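PDB 3JZD: iron-containing alcohol dehydrogenase, which probably reduces maleylacetate to 3-oxoadipate with NADH or NADPH, as a homodimeric member of the iron-containing alcohol dehydrogenase family. Local coordinates for residues Leu163-Ser168 and Asn212-Leu217; Leu167-Ala172 and Ala205-Val210. All blocks are in the same frame, centred on the assembly; numbering follows the deposited sequence.

Overall arrangement
Both contacts use helix 165-182, the first helix of the all-helical C-terminal half, and their centres are about 7 Å apart. Contact 1 lies at the surface, about 17 Å from the centre of the chain. There the start of the helix meets the loop that joins helices 190-212 and 217-236, through one arginine and one proline. Contact 2 lies deeper, about 13 Å from that centre, and all its touching residues are buried. Here helix 165-182 packs on helix 190-212 through alanine, valine and isoleucine side chains and the CB of Ser-168. Neither contact has a hydrogen bond across it. Leu-167 and Ser-168 belong to both, and NAD rests against the start of the shared helix.

Contact 1 of 2, residues Leu163-Ser168 and Asn212-Leu217; sequences LPRGLS and NDPADL. With NAD (nicotinamide-adenine-dinucleotide), chain E.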
loop_
_atom_site.group_PDB
_atom_site.type_symbol
_atom_site.label_atom_id
_atom_site.label_comp_id
_atom_site.label_asym_id
_atom_site.label_seq_id
_atom_site.Cartn_x
_atom_site.Cartn_y
_atom_site.Cartn_z
ATOM N N LEU A 163 7.102 -16.417 21.104
ATOM C CA LEU A 163 7.167 -15.066 21.632
ATOM C C LEU A 163 6.374 -15.179 22.955
ATOM O O LEU A 163 5.234 -15.586 22.945
ATOM C CB LEU A 163 6.506 -14.075 20.693
ATOM C CG LEU A 163 6.589 -12.595 21.091
ATOM C CD1 LEU A 163 8.026 -12.159 21.167
ATOM C CD2 LEU A 163 5.833 -11.752 20.076
ATOM N N PRO A 164 6.982 -14.846 24.093
ATOM C CA PRO A 164 6.256 -15.025 25.359
ATOM C C PRO A 164 4.952 -14.268 25.418
ATOM O O PRO A 164 4.744 -13.284 24.689
ATOM C CB PRO A 164 7.214 -14.491 26.419
ATOM C CG PRO A 164 8.574 -14.583 25.803
ATOM C CD PRO A 164 8.329 -14.308 24.300
ATOM N N ARG A 165 4.081 -14.758 26.295
ATOM C CA ARG A 165 2.757 -14.222 26.461
ATOM C C ARG A 165 2.780 -12.713 26.774
ATOM O O ARG A 165 1.927 -11.981 26.301
ATOM C CB ARG A 165 2.043 -14.994 27.560
ATOM C CG ARG A 165 0.591 -14.575 27.770
ATOM C CD ARG A 165 -0.088 -15.410 28.854
ATOM N NE ARG A 165 0.017 -16.827 28.528
ATOM C CZ ARG A 165 -0.716 -17.465 27.620
ATOM N NH1 ARG A 165 -1.655 -16.835 26.946
ATOM N NH2 ARG A 165 -0.522 -18.758 27.412
ATOM N N GLY A 166 3.779 -12.256 27.525
ATOM C CA GLY A 166 3.864 -10.851 27.863
ATOM C C GLY A 166 4.245 -9.948 26.684
ATOM O O GLY A 166 3.531 -8.971 26.331
ATOM N N LEU A 167 5.386 -10.241 26.093
ATOM C CA LEU A 167 5.832 -9.458 24.940
ATOM C C LEU A 167 4.841 -9.574 23.761
ATOM O O LEU A 167 4.706 -8.628 22.995
ATOM C CB LEU A 167 7.258 -9.829 24.541
ATOM C CG LEU A 167 7.992 -8.985 23.507
ATOM C CD1 LEU A 167 7.913 -7.488 23.899
ATOM C CD2 LEU A 167 9.495 -9.530 23.346
ATOM N N SER A 168 4.088 -10.674 23.661
ATOM C CA SER A 168 3.154 -10.822 22.534
ATOM C C SER A 168 2.105 -9.719 22.654
ATOM O O SER A 168 1.690 -9.137 21.642
ATOM C CB SER A 168 2.495 -12.202 22.502
ATOM O OG SER A 168 3.437 -13.258 22.284
ATOM N N ASN A 212 -5.214 -16.652 24.199
ATOM C CA ASN A 212 -5.909 -17.907 24.448
ATOM C C ASN A 212 -5.042 -19.083 23.957
ATOM O O ASN A 212 -4.975 -20.109 24.620
ATOM C CB ASN A 212 -7.265 -17.889 23.737
ATOM C CG ASN A 212 -8.037 -19.203 23.874
ATOM O OD1 ASN A 212 -8.433 -19.598 24.971
ATOM N ND2 ASN A 212 -8.294 -19.859 22.744
ATOM N N ASP A 213 -4.348 -18.930 22.823
ATOM C CA ASP A 213 -3.528 -20.005 22.318
ATOM C C ASP A 213 -2.299 -19.498 21.588
ATOM O O ASP A 213 -2.375 -19.232 20.412
ATOM C CB ASP A 213 -4.365 -20.878 21.378
ATOM C CG ASP A 213 -3.625 -22.154 20.912
ATOM O OD1 ASP A 213 -2.449 -22.416 21.295
ATOM O OD2 ASP A 213 -4.260 -22.917 20.156
ATOM N N PRO A 214 -1.139 -19.451 22.268
ATOM C CA PRO A 214 0.043 -18.948 21.578
ATOM C C PRO A 214 0.557 -19.795 20.413
ATOM O O PRO A 214 1.339 -19.271 19.620
ATOM C CB PRO A 214 1.090 -18.803 22.685
ATOM C CG PRO A 214 0.576 -19.638 23.799
ATOM C CD PRO A 214 -0.895 -19.701 23.698
ATOM N N ALA A 215 0.110 -21.052 20.288
ATOM C CA ALA A 215 0.512 -21.927 19.161
ATOM C C ALA A 215 -0.457 -21.842 17.982
ATOM O O ALA A 215 -0.304 -22.545 17.004
ATOM C CB ALA A 215 0.660 -23.417 19.626
ATOM N N ASP A 216 -1.461 -20.993 18.060
ATOM C CA ASP A 216 -2.428 -20.867 16.973
ATOM C C ASP A 216 -1.786 -20.068 15.837
ATOM O O ASP A 216 -1.589 -18.881 15.970
ATOM C CB ASP A 216 -3.663 -20.165 17.548
ATOM C CG ASP A 216 -4.740 -19.905 16.533
ATOM O OD1 ASP A 216 -4.483 -20.032 15.335
ATOM O OD2 ASP A 216 -5.859 -19.541 16.965
ATOM N N LEU A 217 -1.406 -20.724 14.742
ATOM C CA LEU A 217 -0.702 -20.038 13.667
ATOM C C LEU A 217 -1.581 -19.011 12.935
ATOM O O LEU A 217 -1.041 -18.082 12.386
ATOM C CB LEU A 217 -0.047 -21.019 12.680
ATOM C CG LEU A 217 1.092 -21.836 13.279
ATOM C CD1 LEU A 217 1.474 -23.015 12.334
ATOM C CD2 LEU A 217 2.270 -20.948 13.550
HETATM P PA NAD E . 13.651 -6.633 21.208
HETATM O O1A NAD E . 14.149 -6.756 19.798
HETATM O O2A NAD E . 14.519 -5.696 21.931
HETATM O O5B NAD E . 13.403 -8.086 21.852
HETATM C C5B NAD E . 13.271 -8.244 23.262
HETATM C C4B NAD E . 13.653 -9.664 23.640
HETATM O O4B NAD E . 12.732 -10.608 23.131
HETATM C C3B NAD E . 15.001 -10.047 23.041
HETATM O O3B NAD E . 15.774 -10.763 23.961
HETATM C C2B NAD E . 14.661 -10.989 21.911
HETATM O O2B NAD E . 15.703 -11.900 21.643
HETATM C C1B NAD E . 13.400 -11.651 22.456
HETATM N N9A NAD E . 12.528 -12.150 21.393
HETATM C C8A NAD E . 12.134 -11.412 20.307
HETATM N N7A NAD E . 11.315 -12.175 19.565
HETATM C C5A NAD E . 11.180 -13.382 20.131
HETATM C C6A NAD E . 10.492 -14.544 19.751
HETATM N N6A NAD E . 9.528 -14.542 18.853
HETATM N N1A NAD E . 10.604 -15.659 20.546
HETATM C C2A NAD E . 11.371 -15.637 21.686
HETATM N N3A NAD E . 12.041 -14.489 22.069
HETATM C C4A NAD E . 11.965 -13.377 21.287
HETATM O O3 NAD E . 12.151 -6.062 21.356
HETATM P PN NAD E . 11.332 -5.188 20.281
HETATM O O1N NAD E . 10.232 -4.556 21.133
HETATM O O2N NAD E . 11.044 -6.001 19.082
HETATM O O5D NAD E . 12.302 -4.076 19.761
HETATM C C5D NAD E . 12.390 -2.847 20.420
HETATM C C4D NAD E . 13.633 -2.156 19.897
HETATM O O4D NAD E . 13.416 -1.892 18.533
HETATM C C3D NAD E . 13.864 -0.811 20.558
HETATM O O3D NAD E . 15.224 -0.513 20.468
HETATM C C2D NAD E . 13.066 0.115 19.695
HETATM O O2D NAD E . 13.463 1.455 19.846
HETATM C C1D NAD E . 13.374 -0.492 18.325
HETATM N N1N NAD E . 12.371 -0.100 17.321
HETATM C C2N NAD E . 12.790 0.663 16.261
HETATM C C3N NAD E . 11.889 1.056 15.282
HETATM C C7N NAD E . 12.365 1.817 14.065
HETATM O O7N NAD E . 11.458 2.157 13.061
HETATM N N7N NAD E . 13.631 2.143 13.890
HETATM C C4N NAD E . 10.547 0.658 15.392
HETATM C C5N NAD E . 10.134 -0.123 16.466
HETATM C C6N NAD E . 11.070 -0.521 17.422
#
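Arg-165 reaches over to Pro-214, and this is the main touch between 163-168 and 212-217. It is a van der Waals contact. NH2 of Arg-165 lies 3.8 Å from CD of Pro-214 and nearly as close to CG of the same ring. The proline ring meets the guanidinium obliquely. The chain of Arg-165 is extended through its first two torsions and then bends at chi3 (-56°), which turns the guanidinium toward the proline. The backbone N of Asn-212 lies farther off, near the guanidinium plane at its edge. Arg-165 also makes a cation-pi contact with Phe-211, and its NH1 is hydrogen-bonded to a residue directly flanking one of the segments. Together these hold the group beside the end of helix 190-212.

No hydrogen bond crosses between the segments; each has its own. Pro-164 is the N-cap residue of helix 165-182, and its carbonyl O accepts two bonds from Ser-168. The backbone N of Ser-168 is 2.9 Å from Pro-164 O. OG of Ser-168 is 2.7 Å from the same oxygen and comes from above the carbonyl plane. In 212-217, the chain makes a type I turn from Asp-213 to Asp-216. Within it, Ala-215 N donates to Asp-213 OD1 (3.1 Å), an Asx turn. Asp-216 then caps helix 217-236. Arg-220 of that helix ties the two segments together, bonding to Leu-163 O, Ser-168 OG and Pro-214 O.

The cofactor contacts are apolar on the protein side. CD1 of Leu-163 lies over the face of the NAD adenine, 3.5 Å from C5A. CB and CD1 of Leu-163 are each 3.6 Å from N6A of the adenine. CD2 of Leu-167 lies 3.4 Å from O4B of the adenosine ribose. Thr-122 and Tyr-123 pack on Leu-163.

Contact 2 of 2, residues Leu167-Ala172 and Ala205-Val210; sequences LSVTSA and AGIPAV
Ile-207 packs against Ala-172, and this is the tight part of the contact. CG1 of Ile-207 is 3.6 Å from the methyl CB of Ala-172, and CD1 of Ile-207 is 3.7 Å from the same methyl. Two carbons of the isoleucine arm therefore lie against one small side chain. The chi1 of Ile-207 (-76°) sets CG1 beside the backbone N and CG2 anti to it. This splits the two branches between Ala-172 and Val-169, which are about one helical turn apart. Ile-207 gives up more surface than any other residue here.

This is an antiparallel packing of two helices in the helical C-terminal half. Over these short segments the local axes pass 10.0 Å apart and run almost exactly antiparallel (174°). Helix 190-212 is kinked at Pro-208, whose N cannot bond to the turn before. CB of Pro-208 points away from helix 165-182, and its side chain touches His-305.

The packing is looser on the flank nearer the start of helix 165-182. There CG2 of Ile-207 meets CG1 of Val-169 at 4.2 Å. CB of Ser-168 meets CG1 of Val-210 at 4.1 Å. Val-210 also touches Ala-219 and Arg-220 of helix 217-236, which adjoins this end.

Other sides of helix 165-182 turn to other partners: OG1 of Thr-170 bonds to OE2 of Glu-259, and OG of Ser-171 bonds to the backbone N of Tyr-123, next to the NAD-binding Thr-122.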
loop_
_atom_site.group_PDB
_atom_site.type_symbol
_atom_site.label_atom_id
_atom_site.label_comp_id
_atom_site.label_asym_id
_atom_site.label_seq_id
_atom_site.Cartn_x
_atom_site.Cartn_y
_atom_site.Cartn_z
ATOM N N LEU A 167 5.386 -10.241 26.093
ATOM C CA LEU A 167 5.832 -9.458 24.940
ATOM C C LEU A 167 4.841 -9.574 23.761
ATOM O O LEU A 167 4.706 -8.628 22.995
ATOM C CB LEU A 167 7.258 -9.829 24.541
ATOM C CG LEU A 167 7.992 -8.985 23.507
ATOM C CD1 LEU A 167 7.913 -7.488 23.899
ATOM C CD2 LEU A 167 9.495 -9.530 23.346
ATOM N N SER A 168 4.088 -10.674 23.661
ATOM C CA SER A 168 3.154 -10.822 22.534
ATOM C C SER A 168 2.105 -9.719 22.654
ATOM O O SER A 168 1.690 -9.137 21.642
ATOM C CB SER A 168 2.495 -12.202 22.502
ATOM O OG SER A 168 3.437 -13.258 22.284
ATOM N N VAL A 169 1.678 -9.427 23.886
ATOM C CA VAL A 169 0.685 -8.364 24.109
ATOM C C VAL A 169 1.288 -6.971 23.972
ATOM O O VAL A 169 0.772 -6.131 23.204
ATOM C CB VAL A 169 -0.017 -8.497 25.487
ATOM C CG1 VAL A 169 -1.101 -7.426 25.677
ATOM C CG2 VAL A 169 -0.644 -9.903 25.637
ATOM N N THR A 170 2.401 -6.754 24.668
ATOM C CA THR A 170 3.013 -5.442 24.730
ATOM C C THR A 170 3.619 -4.984 23.398
ATOM O O THR A 170 3.468 -3.806 23.004
ATOM C CB THR A 170 3.996 -5.315 25.903
ATOM O OG1 THR A 170 5.076 -6.217 25.719
ATOM C CG2 THR A 170 3.274 -5.559 27.271
ATOM N N SER A 171 4.203 -5.918 22.655
ATOM C CA SER A 171 4.731 -5.565 21.344
ATOM C C SER A 171 3.541 -5.276 20.426
ATOM O O SER A 171 3.631 -4.447 19.565
ATOM C CB SER A 171 5.578 -6.691 20.753
ATOM O OG SER A 171 6.150 -6.297 19.501
ATOM N N ALA A 172 2.428 -5.956 20.643
ATOM C CA ALA A 172 1.248 -5.770 19.810
ATOM C C ALA A 172 0.685 -4.377 20.006
ATOM O O ALA A 172 0.218 -3.764 19.052
ATOM C CB ALA A 172 0.205 -6.847 20.108
ATOM N N ALA A 205 -8.005 -7.970 17.371
ATOM C CA ALA A 205 -8.583 -9.304 17.349
ATOM C C ALA A 205 -7.541 -10.378 17.652
ATOM O O ALA A 205 -7.848 -11.402 18.255
ATOM C CB ALA A 205 -9.185 -9.606 15.975
ATOM N N GLY A 206 -6.327 -10.182 17.182
ATOM C CA GLY A 206 -5.279 -11.154 17.408
ATOM C C GLY A 206 -4.750 -11.255 18.835
ATOM O O GLY A 206 -4.335 -12.325 19.257
ATOM N N ILE A 207 -4.764 -10.168 19.595
ATOM C CA ILE A 207 -4.233 -10.224 20.958
ATOM C C ILE A 207 -4.967 -11.276 21.792
ATOM O O ILE A 207 -4.325 -12.148 22.396
ATOM C CB ILE A 207 -4.245 -8.829 21.646
ATOM C CG1 ILE A 207 -3.100 -7.985 21.087
ATOM C CG2 ILE A 207 -4.123 -8.984 23.178
ATOM C CD1 ILE A 207 -3.251 -6.456 21.239
ATOM N N PRO A 208 -6.309 -11.238 21.801
ATOM C CA PRO A 208 -6.954 -12.242 22.619
ATOM C C PRO A 208 -6.848 -13.641 22.050
ATOM O O PRO A 208 -6.804 -14.600 22.814
ATOM C CB PRO A 208 -8.413 -11.755 22.733
ATOM C CG PRO A 208 -8.577 -10.690 21.745
ATOM C CD PRO A 208 -7.216 -10.129 21.439
ATOM N N ALA A 209 -6.784 -13.786 20.727
ATOM C CA ALA A 209 -6.668 -15.119 20.165
ATOM C C ALA A 209 -5.291 -15.725 20.527
ATOM O O ALA A 209 -5.201 -16.889 20.887
ATOM C CB ALA A 209 -6.923 -15.109 18.604
ATOM N N VAL A 210 -4.249 -14.909 20.471
ATOM C CA VAL A 210 -2.909 -15.350 20.779
ATOM C C VAL A 210 -2.803 -15.646 22.279
ATOM O O VAL A 210 -2.212 -16.659 22.678
ATOM C CB VAL A 210 -1.854 -14.317 20.309
ATOM C CG1 VAL A 210 -0.516 -14.547 20.958
ATOM C CG2 VAL A 210 -1.749 -14.359 18.805
#